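Local coordinates for protein exodeoxyribonuclease (Neisseria meningitidis, PDB 2JC5) that probably cleaves the DNA backbone at abasic sites as a magnesium- or manganese-dependent AP endonuclease of the DNase I-like phosphodiesterase fold, at residues C147-I152 / R219-M224. Residues are numbered along the deposited sequence; the frame is centred on the assembly and turned at random.
Sequences CGDWNI and RIDYQM. With BCN (bicine), chain C.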
loop_
_atom_site.group_PDB
_atom_site.type_symbol
_atom_site.label_atom_id
_atom_site.label_comp_id
_atom_site.label_asym_id
_atom_site.label_seq_id
_atom_site.Cartn_x
_atom_site.Cartn_y
_atom_site.Cartn_z
ATOM N N CYS A 147 3.350 3.003 -2.255
ATOM C CA CYS A 147 2.180 2.826 -1.427
ATOM C C CYS A 147 1.828 1.366 -1.331
ATOM O O CYS A 147 1.864 0.652 -2.329
ATOM C CB CYS A 147 0.963 3.486 -2.050
ATOM S SG CYS A 147 0.947 5.235 -2.070
ATOM N N GLY A 148 1.390 0.928 -0.159
ATOM C CA GLY A 148 0.611 -0.277 -0.138
ATOM C C GLY A 148 0.594 -0.998 1.170
ATOM O O GLY A 148 0.890 -0.430 2.217
ATOM N N ASP A 149 0.211 -2.261 1.068
ATOM C CA ASP A 149 0.086 -3.143 2.203
ATOM C C ASP A 149 1.323 -4.015 2.188
ATOM O O ASP A 149 1.487 -4.854 1.304
ATOM C CB ASP A 149 -1.178 -3.969 2.058
ATOM C CG ASP A 149 -1.366 -4.995 3.148
ATOM O OD1 ASP A 149 -0.514 -5.119 4.053
ATOM O OD2 ASP A 149 -2.407 -5.703 3.106
ATOM N N TRP A 150 2.226 -3.728 3.117
ATOM C CA TRP A 150 3.521 -4.389 3.192
ATOM C C TRP A 150 3.472 -5.597 4.108
ATOM O O TRP A 150 4.443 -6.346 4.169
ATOM C CB TRP A 150 4.606 -3.415 3.658
ATOM C CG TRP A 150 4.904 -2.304 2.679
ATOM C CD1 TRP A 150 4.031 -1.368 2.206
ATOM C CD2 TRP A 150 6.165 -2.011 2.074
ATOM N NE1 TRP A 150 4.670 -0.517 1.334
ATOM C CE2 TRP A 150 5.988 -0.877 1.255
ATOM C CE3 TRP A 150 7.438 -2.583 2.160
ATOM C CZ2 TRP A 150 7.025 -0.331 0.512
ATOM C CZ3 TRP A 150 8.468 -2.015 1.436
ATOM C CH2 TRP A 150 8.249 -0.918 0.621
ATOM N N ASN A 151 2.379 -5.764 4.849
ATOM C CA ASN A 151 2.164 -6.964 5.673
ATOM C C ASN A 151 3.257 -7.174 6.721
ATOM O O ASN A 151 3.455 -8.285 7.219
ATOM C CB ASN A 151 1.964 -8.204 4.778
ATOM C CG ASN A 151 0.510 -8.476 4.447
ATOM O OD1 ASN A 151 0.160 -8.773 3.293
ATOM N ND2 ASN A 151 -0.336 -8.396 5.439
ATOM N N ILE A 152 3.896 -6.076 7.135
ATOM C CA ILE A 152 4.921 -6.125 8.189
ATOM C C ILE A 152 4.751 -4.881 9.063
ATOM O O ILE A 152 4.673 -3.780 8.531
ATOM C CB ILE A 152 6.345 -6.127 7.625
ATOM C CG1 ILE A 152 6.584 -7.340 6.719
ATOM C CG2 ILE A 152 7.362 -6.117 8.760
ATOM C CD1 ILE A 152 7.834 -7.188 5.859
ATOM N N ARG A 219 -0.047 -1.446 12.175
ATOM C CA ARG A 219 0.303 -0.544 11.084
ATOM C C ARG A 219 1.121 -1.340 10.061
ATOM O O ARG A 219 2.334 -1.548 10.217
ATOM C CB ARG A 219 1.094 0.663 11.582
ATOM C CG ARG A 219 1.310 1.694 10.480
ATOM C CD ARG A 219 1.950 2.924 11.020
ATOM N NE ARG A 219 3.343 2.701 11.366
ATOM C CZ ARG A 219 4.372 2.979 10.573
ATOM N NH1 ARG A 219 4.177 3.506 9.357
ATOM N NH2 ARG A 219 5.600 2.735 11.012
ATOM N N ILE A 220 0.430 -1.842 9.042
ATOM C CA ILE A 220 1.058 -2.642 7.990
ATOM C C ILE A 220 0.974 -1.992 6.603
ATOM O O ILE A 220 1.528 -2.535 5.648
ATOM C CB ILE A 220 0.524 -4.090 7.973
ATOM C CG1 ILE A 220 -0.997 -4.111 7.793
ATOM C CG2 ILE A 220 0.962 -4.829 9.241
ATOM C CD1 ILE A 220 -1.582 -5.526 7.582
ATOM N N ASP A 221 0.293 -0.848 6.507
ATOM C CA ASP A 221 0.194 -0.072 5.276
ATOM C C ASP A 221 1.122 1.116 5.407
ATOM O O ASP A 221 1.212 1.720 6.482
ATOM C CB ASP A 221 -1.241 0.378 5.060
ATOM C CG ASP A 221 -2.193 -0.801 4.908
ATOM O OD1 ASP A 221 -2.342 -1.309 3.765
ATOM O OD2 ASP A 221 -2.799 -1.237 5.917
ATOM N N TYR A 222 1.823 1.425 4.328
ATOM C CA TYR A 222 2.857 2.461 4.330
ATOM C C TYR A 222 2.804 3.302 3.076
ATOM O O TYR A 222 2.350 2.850 2.026
ATOM C CB TYR A 222 4.267 1.858 4.328
ATOM C CG TYR A 222 4.671 1.002 5.481
ATOM C CD1 TYR A 222 4.230 -0.313 5.585
ATOM C CD2 TYR A 222 5.537 1.475 6.454
ATOM C CE1 TYR A 222 4.610 -1.098 6.638
ATOM C CE2 TYR A 222 5.930 0.678 7.499
ATOM C CZ TYR A 222 5.473 -0.617 7.582
ATOM O OH TYR A 222 5.900 -1.415 8.626
ATOM N N GLN A 223 3.361 4.500 3.181
ATOM C CA GLN A 223 3.897 5.230 2.027
ATOM C C GLN A 223 5.391 5.376 2.262
ATOM O O GLN A 223 5.803 6.074 3.177
ATOM C CB GLN A 223 3.188 6.581 1.865
ATOM C CG GLN A 223 1.708 6.416 1.516
ATOM C CD GLN A 223 1.009 7.665 0.953
ATOM O OE1 GLN A 223 1.628 8.600 0.437
ATOM N NE2 GLN A 223 -0.306 7.655 1.033
ATOM N N MET A 224 6.185 4.636 1.489
ATOM C CA MET A 224 7.643 4.744 1.544
ATOM C C MET A 224 8.085 5.732 0.475
ATOM O O MET A 224 7.706 5.580 -0.680
ATOM C CB MET A 224 8.324 3.399 1.293
ATOM C CG MET A 224 8.080 2.364 2.380
ATOM S SD MET A 224 8.957 2.798 3.907
ATOM C CE MET A 224 8.870 1.222 4.760
HETATM N N1 BCN C . -0.942 -10.433 8.799
HETATM C C1 BCN C . 0.330 -10.346 8.045
HETATM C C2 BCN C . 0.692 -11.639 7.355
HETATM O O21 BCN C . 1.705 -11.639 6.597
HETATM O O22 BCN C . -0.014 -12.642 7.552
HETATM C C3 BCN C . -2.034 -9.663 8.186
HETATM C C4 BCN C . -2.786 -10.557 7.218
HETATM O O4 BCN C . -3.218 -11.800 7.826
HETATM C C5 BCN C . -0.744 -10.025 10.236
HETATM C C6 BCN C . -1.717 -10.763 11.145
HETATM O O6 BCN C . -1.888 -12.127 10.753
#
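Tyr-222 OH donates to Ile-152 O at 2.7 Å, tying the loop after strand 143-147 to strand 217-225; Ile-152 O lies in the Tyr-222 ring plane at its edge, and the hydroxyl approaches 33° out of the carbonyl plane. Gly-148 and Tyr-222 form an antiparallel hydrogen-bonded pair, Gly-148 N to Tyr-222 O 3.1 Å, Tyr-222 N to Gly-148 O 3.0 Å. Beyond it, Ile-220 O takes Trp-150 N at 2.9 Å and, weakly, Asn-151 N. On one face of the sheet lie Asp-149 and Asp-221, both predicted to serve catalysis, their OD1 atoms 4.2 Å apart; their OD2 atoms turn to Asn-8 and to Thr-203 and His-247, respectively. On the face of Tyr-222, its ring edge meets the face of the Trp-150 five-membered ring (edge-to-face), planes at 65°, Tyr-222 CD1 3.5 Å from Trp-150 CD1. Met-224, bent at chi2 (-71°), lays CG 3.4 Å from Trp-150 CZ2. Ile-220 packs CG2 on the Ile-152 backbone; Asn-151 borders the bicine. Helix 173-184 packs against Trp-150 and Ile-152, strand 103-109 flanks strand 143-147, and strand 2-8 of the other sheet touches Cys-147 and Asp-221, consistent with 147-152 and 219-224 lying at the active-site cleft between the two sheets of the DNase I-like fold.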